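Local coordinates for NAD-dependent dehydrogenase (Rhizobium meliloti, PDB 4Z0P), which reduces glyoxylate and hydroxypyruvate with NADPH as electron donor, as a member of the D-isomer specific 2-hydroxyacid dehydrogenase family, at residues 51-56 and 78-83; 91-96 and 312-317; 192-197 and 217-222. One frame throughout, in Å; residues are numbered along the deposited sequence. Where two conformers were deposited one is given.

In the fold
Contacts 1 and 2 each join a strand of the five-stranded parallel sheet to a loop, and they touch: Val80 CG1 lies 3.6 Å from Leu91 CD2. Contact 3 belongs to the seven-stranded parallel sheet of the nucleotide-binding domain, its centre about 35 and 32 Å from theirs. Contact 1 is largely buried and joins its segments by van der Waals contact, with no hydrogen bond across. Contact 2, partly buried, combines a backbone bridge with an arginine gripping NADPH. Contact 3 is also partly buried, with a leucine on its inner side and bound waters threading its polar side. Along the chain, contact 3 falls within the long excursion that contact 2 closes.

Contact 1: 51-56 and 78-83; sequences AVVWKS and DHVLTL. With OXD (oxalic acid), chain C.
Val53 holds CG2 between its backbone N and carbonyl carbon, while Val80 turns its own CG2 anti to N; the two methyls meet at 3.8 Å, the side chains crossing at about a right angle. The His79 ring reaches the turn that follows strand 50-54, with CD2 3.9 Å from Lys55 CA. Further along, Leu83 CD2 packs on Ser56 O at 3.7 Å. Segment 78-83 keeps its own shape: His79 O accepts from both Thr82 N and Thr82 OG1, the hydroxyl at 2.7 Å on a carbonyl lone pair.

Trp54, next to Val53 on the strand, starts off away from 78-83 and carries its six-membered ring to the oxalate. CH2 lies 3.5 Å from oxalate O5 and CZ2 3.6 Å from oxalate O4, and the indole also meets the ring of Phe14. An alanine here would probably leave the oxalate without the indole carbons beside O4 and O5, and Phe14 without its ring partner.

The other segment reaches the same pocket indirectly, since Asp78 forms a salt bridge with Arg235, whose NH1 binds the oxalate. No directional bond spans the contact: the segments meet by van der Waals contact, part of it carbon against the polar atoms of Ser56, while the oxalate beside them is hydrogen-bonded by Arg235, His283 and the amides of Ala75 and Gly76.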
loop_
_atom_site.group_PDB
_atom_site.type_symbol
_atom_site.label_atom_id
_atom_site.label_comp_id
_atom_site.label_asym_id
_atom_site.label_seq_id
_atom_site.Cartn_x
_atom_site.Cartn_y
_atom_site.Cartn_z
ATOM N N ALA A 51 -11.037 30.792 -16.786
ATOM C CA ALA A 51 -10.580 29.622 -17.556
ATOM C C ALA A 51 -9.989 28.608 -16.604
ATOM O O ALA A 51 -9.353 28.994 -15.610
ATOM C CB ALA A 51 -9.554 30.034 -18.568
ATOM N N VAL A 52 -10.259 27.331 -16.876
ATOM C CA VAL A 52 -9.710 26.193 -16.141
ATOM C C VAL A 52 -8.866 25.409 -17.122
ATOM O O VAL A 52 -9.380 24.970 -18.160
ATOM C CB VAL A 52 -10.812 25.262 -15.565
ATOM C CG1 VAL A 52 -10.179 24.323 -14.524
ATOM C CG2 VAL A 52 -11.946 26.056 -14.970
ATOM N N VAL A 53 -7.557 25.323 -16.861
ATOM C CA VAL A 53 -6.597 24.959 -17.920
ATOM C C VAL A 53 -5.620 23.882 -17.455
ATOM O O VAL A 53 -5.184 23.870 -16.299
ATOM C CB VAL A 53 -5.845 26.187 -18.459
ATOM C CG1 VAL A 53 -6.843 27.220 -19.002
ATOM C CG2 VAL A 53 -4.893 26.801 -17.425
ATOM N N TRP A 54 -5.261 22.999 -18.385
ATOM C CA TRP A 54 -4.216 22.003 -18.181
ATOM C C TRP A 54 -3.621 21.637 -19.526
ATOM O O TRP A 54 -4.341 21.170 -20.392
ATOM C CB TRP A 54 -4.770 20.748 -17.522
ATOM C CG TRP A 54 -3.685 19.834 -17.046
ATOM C CD1 TRP A 54 -3.336 18.604 -17.539
ATOM C CD2 TRP A 54 -2.785 20.096 -15.953
ATOM N NE1 TRP A 54 -2.277 18.077 -16.797
ATOM C CE2 TRP A 54 -1.926 18.977 -15.827
ATOM C CE3 TRP A 54 -2.634 21.170 -15.070
ATOM C CZ2 TRP A 54 -0.915 18.919 -14.853
ATOM C CZ3 TRP A 54 -1.626 21.101 -14.105
ATOM C CH2 TRP A 54 -0.796 19.991 -14.014
ATOM N N LYS A 55 -2.320 21.886 -19.699
ATOM C CA LYS A 55 -1.609 21.613 -20.951
ATOM C C LYS A 55 -2.267 22.308 -22.137
ATOM O O LYS A 55 -2.419 21.726 -23.222
ATOM C CB LYS A 55 -1.452 20.092 -21.169
ATOM C CG LYS A 55 -0.528 19.459 -20.173
ATOM C CD LYS A 55 -0.501 17.945 -20.370
ATOM C CE LYS A 55 0.758 17.342 -19.807
ATOM N NZ LYS A 55 0.679 15.861 -19.919
ATOM N N SER A 56 -2.650 23.562 -21.925
ATOM C CA SER A 56 -3.430 24.300 -22.906
ATOM C C SER A 56 -2.551 24.759 -24.096
ATOM O O SER A 56 -1.338 24.778 -24.016
ATOM C CB SER A 56 -4.191 25.447 -22.226
ATOM O OG SER A 56 -3.367 26.183 -21.366
ATOM N N ASP A 78 3.875 24.697 -12.887
ATOM C CA ASP A 78 5.116 24.990 -13.620
ATOM C C ASP A 78 4.898 25.136 -15.128
ATOM O O ASP A 78 5.513 25.974 -15.764
ATOM C CB ASP A 78 6.204 23.979 -13.328
ATOM C CG ASP A 78 5.761 22.548 -13.596
ATOM O OD1 ASP A 78 4.806 22.079 -12.922
ATOM O OD2 ASP A 78 6.370 21.913 -14.480
ATOM N N HIS A 79 3.998 24.358 -15.712
ATOM C CA HIS A 79 3.644 24.559 -17.117
ATOM C C HIS A 79 2.798 25.790 -17.405
ATOM O O HIS A 79 3.118 26.567 -18.306
ATOM C CB HIS A 79 3.019 23.282 -17.720
ATOM C CG HIS A 79 2.608 23.455 -19.140
ATOM N ND1 HIS A 79 3.518 23.461 -20.178
ATOM C CD2 HIS A 79 1.404 23.728 -19.690
ATOM C CE1 HIS A 79 2.879 23.688 -21.309
ATOM N NE2 HIS A 79 1.599 23.865 -21.041
ATOM N N VAL A 80 1.711 26.039 -16.633
ATOM C CA VAL A 80 0.843 27.172 -16.946
ATOM C C VAL A 80 1.597 28.494 -16.808
ATOM O O VAL A 80 1.329 29.415 -17.530
ATOM C CB VAL A 80 -0.494 27.210 -16.126
ATOM C CG1 VAL A 80 -0.278 27.475 -14.680
ATOM C CG2 VAL A 80 -1.455 28.257 -16.660
ATOM N N LEU A 81 2.574 28.516 -15.889
ATOM C CA LEU A 81 3.389 29.743 -15.728
ATOM C C LEU A 81 4.194 30.090 -16.956
ATOM O O LEU A 81 4.579 31.239 -17.112
ATOM C CB LEU A 81 4.326 29.632 -14.511
ATOM C CG LEU A 81 3.619 29.664 -13.145
ATOM C CD1 LEU A 81 4.617 29.321 -12.052
ATOM C CD2 LEU A 81 3.024 31.042 -12.862
ATOM N N THR A 82 4.425 29.106 -17.829
ATOM C CA THR A 82 5.199 29.332 -19.056
ATOM C C THR A 82 4.360 29.705 -20.257
ATOM O O THR A 82 4.904 30.053 -21.296
ATOM C CB THR A 82 6.017 28.086 -19.462
ATOM O OG1 THR A 82 5.149 27.043 -19.948
ATOM C CG2 THR A 82 6.855 27.574 -18.287
ATOM N N LEU A 83 3.038 29.630 -20.124
ATOM C CA LEU A 83 2.180 29.883 -21.285
ATOM C C LEU A 83 2.261 31.312 -21.738
ATOM O O LEU A 83 2.203 32.273 -20.932
ATOM C CB LEU A 83 0.735 29.444 -21.022
ATOM C CG LEU A 83 0.524 27.956 -20.847
ATOM C CD1 LEU A 83 -0.835 27.733 -20.217
ATOM C CD2 LEU A 83 0.665 27.210 -22.165
HETATM C C1 OXD C . -0.830 18.022 -10.898
HETATM C C2 OXD C . -0.395 16.944 -11.780
HETATM O O3 OXD C . -1.958 17.972 -10.346
HETATM O O4 OXD C . -1.237 16.301 -12.424
HETATM O O5 OXD C . -0.052 18.985 -10.731
HETATM O O6 OXD C . 0.814 16.689 -11.883
#

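Contact 2: 91-96 and 312-317; sequences LVRFVD and HVVDKV. With NDP (NADPH dihydro-nicotinamide-adenine-dinucleotide phosphate), chain H.
Val95 is wedged between two flat groups, the guanidinium of Arg93 and the imidazole of His312, whose planes stand 89° apart. Its CB sits 3.7 Å from the centroid of the His312 ring, over the middle of the face, a CH-pi contact. Its CG2 lies over the centre of the Arg93 guanidinium. The opposite face of that guanidinium has NADPH O1A above it, displaced toward the rim, and O2N of the nicotinamide-side phosphate lies at the edge, in plane. There O2N takes two hydrogen bonds, from Arg93 NH1 at 2.8 Å and 159°, and a longer, more bent one from Arg93 NH2 at 3.2 Å. NH1 also bonds Ala75 O, which should limit rotation of the group. The arginine chain runs extended from CG to NE, past His312 O and toward the cofactor.

Behind the side chains, the backbones form a single antiparallel bridge. Val92 and Val313 are its non-hydrogen-bonded pair, flanked by Val314 N to Leu91 O (2.9 Å, 170°) and Arg93 N to His312 O (2.9 Å). The C-terminal segment thus returns to the edge of the five-stranded sheet of the substrate-binding domain, as in other 2-hydroxyacid dehydrogenases, where both chain ends contribute to that domain. Leu91 packs against Val314, which was modelled in two conformers. Beside them a water accepts from Leu91 N at 3.0 Å and donates to Val314 O at 2.8 Å, carrying the link between the segments past the bridge.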
loop_
_atom_site.group_PDB
_atom_site.type_symbol
_atom_site.label_atom_id
_atom_site.label_comp_id
_atom_site.label_asym_id
_atom_site.label_seq_id
_atom_site.Cartn_x
_atom_site.Cartn_y
_atom_site.Cartn_z
ATOM N N LEU A 91 -3.600 33.375 -10.236
ATOM C CA LEU A 91 -3.564 32.003 -10.704
ATOM C C LEU A 91 -3.822 31.100 -9.507
ATOM O O LEU A 91 -3.038 31.106 -8.538
ATOM C CB LEU A 91 -2.207 31.689 -11.334
ATOM C CG LEU A 91 -1.914 30.227 -11.677
ATOM C CD1 LEU A 91 -2.885 29.720 -12.727
ATOM C CD2 LEU A 91 -0.485 30.125 -12.207
ATOM N N VAL A 92 -4.907 30.331 -9.582
ATOM C CA VAL A 92 -5.378 29.496 -8.487
ATOM C C VAL A 92 -5.033 28.052 -8.810
ATOM O O VAL A 92 -5.458 27.550 -9.852
ATOM C CB VAL A 92 -6.909 29.620 -8.307
ATOM C CG1 VAL A 92 -7.426 28.635 -7.262
ATOM C CG2 VAL A 92 -7.277 31.045 -7.910
ATOM N N ARG A 93 -4.299 27.370 -7.922
ATOM C CA ARG A 93 -3.965 25.954 -8.160
ATOM C C ARG A 93 -5.040 25.045 -7.571
ATOM O O ARG A 93 -5.844 25.462 -6.748
ATOM C CB ARG A 93 -2.569 25.622 -7.592
ATOM C CG ARG A 93 -2.519 25.473 -6.079
ATOM C CD ARG A 93 -1.101 25.603 -5.547
ATOM N NE ARG A 93 -1.012 25.150 -4.172
ATOM C CZ ARG A 93 -0.761 23.896 -3.802
ATOM N NH1 ARG A 93 -0.571 22.928 -4.696
ATOM N NH2 ARG A 93 -0.721 23.603 -2.524
ATOM N N PHE A 94 -5.052 23.779 -7.981
ATOM C CA PHE A 94 -6.021 22.813 -7.458
ATOM C C PHE A 94 -5.506 22.169 -6.176
ATOM O O PHE A 94 -4.426 21.589 -6.147
ATOM C CB PHE A 94 -6.289 21.740 -8.515
ATOM C CG PHE A 94 -7.413 20.772 -8.207
ATOM C CD1 PHE A 94 -8.590 21.160 -7.571
ATOM C CD2 PHE A 94 -7.290 19.436 -8.596
ATOM C CE1 PHE A 94 -9.602 20.252 -7.315
ATOM C CE2 PHE A 94 -8.317 18.531 -8.350
ATOM C CZ PHE A 94 -9.461 18.937 -7.706
ATOM N N VAL A 95 -6.276 22.345 -5.106
ATOM C CA VAL A 95 -6.015 21.721 -3.825
ATOM C C VAL A 95 -7.359 21.142 -3.410
ATOM O O VAL A 95 -8.343 21.869 -3.381
ATOM C CB VAL A 95 -5.548 22.759 -2.791
ATOM C CG1 VAL A 95 -5.421 22.134 -1.404
ATOM C CG2 VAL A 95 -4.201 23.344 -3.197
ATOM N N ASP A 96 -7.425 19.849 -3.094
ATOM C CA ASP A 96 -8.703 19.219 -2.800
ATOM C C ASP A 96 -8.442 17.886 -2.130
ATOM O O ASP A 96 -7.457 17.217 -2.450
ATOM C CB ASP A 96 -9.473 18.942 -4.096
ATOM C CG ASP A 96 -10.921 18.555 -3.857
ATOM O OD1 ASP A 96 -11.717 19.473 -3.597
ATOM O OD2 ASP A 96 -11.261 17.345 -3.925
ATOM N N HIS A 312 -5.611 29.413 -2.372
ATOM C CA HIS A 312 -4.674 28.610 -3.161
ATOM C C HIS A 312 -4.099 29.378 -4.343
ATOM O O HIS A 312 -3.875 28.814 -5.405
ATOM C CB HIS A 312 -5.310 27.292 -3.642
ATOM C CG HIS A 312 -6.151 26.622 -2.605
ATOM N ND1 HIS A 312 -5.646 26.225 -1.393
ATOM C CD2 HIS A 312 -7.471 26.326 -2.580
ATOM C CE1 HIS A 312 -6.611 25.694 -0.666
ATOM N NE2 HIS A 312 -7.729 25.737 -1.367
ATOM N N VAL A 313 -3.811 30.656 -4.117
ATOM C CA VAL A 313 -3.231 31.497 -5.155
ATOM C C VAL A 313 -1.714 31.310 -5.163
ATOM O O VAL A 313 -1.064 31.439 -4.139
ATOM C CB VAL A 313 -3.577 32.971 -4.908
ATOM C CG1 VAL A 313 -2.931 33.885 -5.950
ATOM C CG2 VAL A 313 -5.090 33.154 -4.911
ATOM N N VAL A 314 -1.165 31.084 -6.345
ATOM C CA VAL A 314 0.270 30.872 -6.431
ATOM C C VAL A 314 1.065 32.168 -6.487
ATOM O O VAL A 314 0.587 33.222 -6.922
ATOM C CB VAL A 314 0.667 29.937 -7.585
ATOM C CG1 VAL A 314 -0.153 28.657 -7.507
ATOM C CG2 VAL A 314 0.525 30.614 -8.933
ATOM N N ASP A 315 2.298 32.063 -5.982
ATOM C CA ASP A 315 3.306 33.124 -6.053
ATOM C C ASP A 315 4.049 32.882 -7.361
ATOM O O ASP A 315 4.811 31.924 -7.471
ATOM C CB ASP A 315 4.258 32.981 -4.865
ATOM C CG ASP A 315 5.375 34.012 -4.866
ATOM O OD1 ASP A 315 5.699 34.576 -5.925
ATOM O OD2 ASP A 315 5.960 34.222 -3.788
ATOM N N LYS A 316 3.810 33.717 -8.369
ATOM C CA LYS A 316 4.364 33.477 -9.714
ATOM C C LYS A 316 5.887 33.613 -9.778
ATOM O O LYS A 316 6.535 33.014 -10.634
ATOM C CB LYS A 316 3.720 34.414 -10.747
ATOM C CG LYS A 316 2.240 34.151 -10.986
ATOM C CD LYS A 316 1.756 34.850 -12.245
ATOM C CE LYS A 316 0.245 34.788 -12.381
ATOM N NZ LYS A 316 -0.438 35.733 -11.456
ATOM N N VAL A 317 6.450 34.422 -8.903
ATOM C CA VAL A 317 7.913 34.575 -8.810
ATOM C C VAL A 317 8.573 33.311 -8.233
ATOM O O VAL A 317 9.594 32.834 -8.747
ATOM C CB VAL A 317 8.261 35.823 -7.966
ATOM C CG1 VAL A 317 9.768 35.958 -7.758
ATOM C CG2 VAL A 317 7.708 37.074 -8.632
HETATM P PA NDP H . 2.617 22.663 -1.813
HETATM O O1A NDP H . 2.863 24.053 -2.379
HETATM O O2A NDP H . 1.529 22.514 -0.802
HETATM O O5B NDP H . 3.985 22.202 -1.163
HETATM C C5B NDP H . 5.251 22.399 -1.758
HETATM C C4B NDP H . 6.304 22.059 -0.739
HETATM O O4B NDP H . 7.561 22.101 -1.408
HETATM C C3B NDP H . 6.394 23.048 0.422
HETATM O O3B NDP H . 6.706 22.307 1.597
HETATM C C2B NDP H . 7.554 23.936 0.026
HETATM O O2B NDP H . 8.254 24.524 1.105
HETATM C C1B NDP H . 8.436 22.919 -0.651
HETATM N N9A NDP H . 9.425 23.599 -1.505
HETATM C C8A NDP H . 9.249 24.311 -2.636
HETATM N N7A NDP H . 10.366 24.781 -3.144
HETATM C C5A NDP H . 11.329 24.341 -2.280
HETATM C C6A NDP H . 12.727 24.513 -2.232
HETATM N N6A NDP H . 13.410 25.207 -3.172
HETATM N N1A NDP H . 13.416 23.935 -1.209
HETATM C C2A NDP H . 12.736 23.247 -0.279
HETATM N N3A NDP H . 11.419 23.028 -0.216
HETATM C C4A NDP H . 10.768 23.599 -1.263
HETATM O O3 NDP H . 2.418 21.733 -3.119
HETATM P PN NDP H . 1.586 20.340 -3.075
HETATM O O1N NDP H . 2.027 19.510 -1.917
HETATM O O2N NDP H . 0.134 20.599 -3.267
HETATM O O5D NDP H . 2.087 19.748 -4.465
HETATM C C5D NDP H . 3.457 19.441 -4.632
HETATM C C4D NDP H . 3.761 19.110 -6.085
HETATM O O4D NDP H . 3.299 17.796 -6.405
HETATM C C3D NDP H . 3.080 19.971 -7.141
HETATM O O3D NDP H . 3.773 21.225 -7.303
HETATM C C2D NDP H . 3.109 19.138 -8.406
HETATM O O2D NDP H . 4.300 19.413 -9.166
HETATM C C1D NDP H . 3.201 17.706 -7.818
HETATM N N1N NDP H . 2.046 16.875 -8.164
HETATM C C2N NDP H . 2.196 15.732 -8.940
HETATM C C3N NDP H . 1.138 14.934 -9.257
HETATM C C7N NDP H . 1.286 13.617 -9.960
HETATM O O7N NDP H . 0.262 13.099 -10.447
HETATM N N7N NDP H . 2.471 13.054 -10.066
HETATM C C4N NDP H . -0.223 15.326 -8.816
HETATM C C5N NDP H . -0.293 16.570 -8.010
HETATM C C6N NDP H . 0.783 17.267 -7.696
HETATM P P2B NDP H . 7.622 25.747 1.940
HETATM O O1X NDP H . 6.529 25.103 2.753
HETATM O O2X NDP H . 8.808 26.193 2.777
HETATM O O3X NDP H . 7.145 26.747 0.954
HETATM O O HOH W 1 -1.163 34.349 -8.796
#

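Contact 3: 192-197 and 217-222; sequences GRTDFL and AKLSRN
Ser220 approaches Gly192, Thr194 and Asp195 with its CB first: that carbon packs 3.3 Å from Gly192 O and close to Thr194 O as well. One bond further, OG stands anti to the backbone N (chi1 -171°), which turns it toward waters 2 and 4. Here it accepts from Asn222 N at 3.0 Å, closing an ST turn, and it bonds water 4 at 2.6 Å and, at greater length, water 2. Water 4 donates in turn to Asp195 OD1, at 2.7 Å, while water 3 donates both to that same oxygen and to Ser220 O. Water 2 donates to Gly192 O and accepts from Asn222 ND2, a third bridge between the segments. The other carboxylate oxygen of Asp195, OD2, is held by Thr142 N, so the aspartate is anchored to strand 142-146 as it meets the waters.

The direct tie is the backbone bond from Ser220 N to Thr194 O, 3.0 Å long and bent to 144°. On the inner side Leu219 reaches across: its CD2 touches Thr194 CB at 3.9 Å, and its CD1 packs on Leu197 CD2 at 4.1 Å.

These segments join the chain between helix 187-193 and strand 196-199 to the loop that leads into strand 229-232, the neighbour of 196-199 in the Rossmann-type sheet. The single direct bond, with three waters spanning the rest, suggests a junction held by one backbone bond and leucine packing within, and largely through water on its outer side.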
loop_
_atom_site.group_PDB
_atom_site.type_symbol
_atom_site.label_atom_id
_atom_site.label_comp_id
_atom_site.label_asym_id
_atom_site.label_seq_id
_atom_site.Cartn_x
_atom_site.Cartn_y
_atom_site.Cartn_z
ATOM N N GLY A 192 20.937 11.543 5.232
ATOM C CA GLY A 192 21.699 10.483 5.870
ATOM C C GLY A 192 20.878 9.533 6.723
ATOM O O GLY A 192 21.314 8.418 6.992
ATOM N N ARG A 193 19.685 9.964 7.132
ATOM C CA ARG A 193 18.736 9.122 7.868
ATOM C C ARG A 193 17.720 8.399 6.977
ATOM O O ARG A 193 17.014 7.520 7.466
ATOM C CB ARG A 193 17.925 9.976 8.831
ATOM C CG ARG A 193 18.722 10.546 9.975
ATOM C CD ARG A 193 17.799 11.340 10.882
ATOM N NE ARG A 193 16.793 10.492 11.514
ATOM C CZ ARG A 193 15.777 10.930 12.258
ATOM N NH1 ARG A 193 15.582 12.228 12.455
ATOM N NH2 ARG A 193 14.936 10.068 12.803
ATOM N N THR A 194 17.659 8.742 5.692
ATOM C CA THR A 194 16.571 8.324 4.839
ATOM C C THR A 194 16.902 7.048 4.086
ATOM O O THR A 194 17.887 6.994 3.381
ATOM C CB THR A 194 16.197 9.446 3.853
ATOM O OG1 THR A 194 15.672 10.539 4.613
ATOM C CG2 THR A 194 15.143 8.964 2.852
ATOM N N ASP A 195 16.044 6.039 4.231
ATOM C CA ASP A 195 16.119 4.806 3.444
ATOM C C ASP A 195 15.307 4.862 2.157
ATOM O O ASP A 195 15.764 4.404 1.112
ATOM C CB ASP A 195 15.622 3.604 4.270
ATOM C CG ASP A 195 16.375 3.418 5.580
ATOM O OD1 ASP A 195 17.632 3.396 5.543
ATOM O OD2 ASP A 195 15.715 3.286 6.672
ATOM N N PHE A 196 14.069 5.334 2.251
ATOM C CA PHE A 196 13.196 5.538 1.088
ATOM C C PHE A 196 12.975 7.037 0.951
ATOM O O PHE A 196 12.314 7.640 1.793
ATOM C CB PHE A 196 11.804 4.903 1.266
ATOM C CG PHE A 196 11.747 3.384 1.298
ATOM C CD1 PHE A 196 12.871 2.565 1.225
ATOM C CD2 PHE A 196 10.498 2.774 1.448
ATOM C CE1 PHE A 196 12.740 1.173 1.267
ATOM C CE2 PHE A 196 10.371 1.388 1.510
ATOM C CZ PHE A 196 11.491 0.594 1.423
ATOM N N LEU A 197 13.497 7.623 -0.130
ATOM C CA LEU A 197 13.327 9.043 -0.406
ATOM C C LEU A 197 12.111 9.252 -1.278
ATOM O O LEU A 197 12.040 8.676 -2.362
ATOM C CB LEU A 197 14.562 9.590 -1.125
ATOM C CG LEU A 197 14.507 11.087 -1.478
ATOM C CD1 LEU A 197 14.422 11.936 -0.233
ATOM C CD2 LEU A 197 15.722 11.487 -2.286
ATOM N N ALA A 217 23.904 9.555 -3.248
ATOM C CA ALA A 217 25.066 9.109 -2.464
ATOM C C ALA A 217 25.033 9.483 -0.972
ATOM O O ALA A 217 25.760 8.889 -0.183
ATOM C CB ALA A 217 26.345 9.613 -3.098
ATOM N N LYS A 218 24.211 10.468 -0.606
ATOM C CA LYS A 218 24.049 10.881 0.785
ATOM C C LYS A 218 22.932 10.152 1.519
ATOM O O LYS A 218 22.842 10.252 2.739
ATOM C CB LYS A 218 23.838 12.393 0.873
ATOM C CG LYS A 218 25.068 13.190 0.472
ATOM C CD LYS A 218 24.741 14.679 0.577
ATOM C CE LYS A 218 25.899 15.565 0.137
ATOM N NZ LYS A 218 25.805 15.890 -1.308
ATOM N N LEU A 219 22.111 9.391 0.799
ATOM C CA LEU A 219 21.043 8.601 1.427
ATOM C C LEU A 219 21.613 7.487 2.282
ATOM O O LEU A 219 22.750 7.054 2.093
ATOM C CB LEU A 219 20.098 8.059 0.358
ATOM C CG LEU A 219 19.267 9.129 -0.364
ATOM C CD1 LEU A 219 18.514 8.553 -1.571
ATOM C CD2 LEU A 219 18.259 9.756 0.589
ATOM N N SER A 220 20.834 7.051 3.259
ATOM C CA SER A 220 21.288 6.012 4.165
ATOM C C SER A 220 21.571 4.681 3.484
ATOM O O SER A 220 20.789 4.220 2.639
ATOM C CB SER A 220 20.259 5.775 5.271
ATOM O OG SER A 220 20.838 4.908 6.240
ATOM N N ARG A 221 22.675 4.057 3.893
ATOM C CA ARG A 221 22.948 2.643 3.551
ATOM C C ARG A 221 22.784 1.736 4.753
ATOM O O ARG A 221 23.121 0.565 4.670
ATOM C CB ARG A 221 24.340 2.505 2.979
ATOM C CG ARG A 221 24.608 3.642 1.994
ATOM C CD ARG A 221 25.589 3.292 0.924
ATOM N NE ARG A 221 25.035 2.253 0.072
ATOM C CZ ARG A 221 24.280 2.432 -1.014
ATOM N NH1 ARG A 221 23.911 1.344 -1.675
ATOM N NH2 ARG A 221 23.921 3.647 -1.473
ATOM N N ASN A 222 22.252 2.279 5.846
ATOM C CA ASN A 222 22.131 1.576 7.120
ATOM C C ASN A 222 20.796 0.882 7.322
ATOM O O ASN A 222 20.587 0.263 8.364
ATOM C CB ASN A 222 22.382 2.558 8.276
ATOM C CG ASN A 222 23.806 3.075 8.284
ATOM O OD1 ASN A 222 24.729 2.329 8.002
ATOM N ND2 ASN A 222 23.987 4.354 8.574
HETATM O O HOH W 2 21.539 6.370 9.009
HETATM O O HOH W 3 19.255 2.120 3.730
HETATM O O HOH W 4 18.974 3.927 7.810
#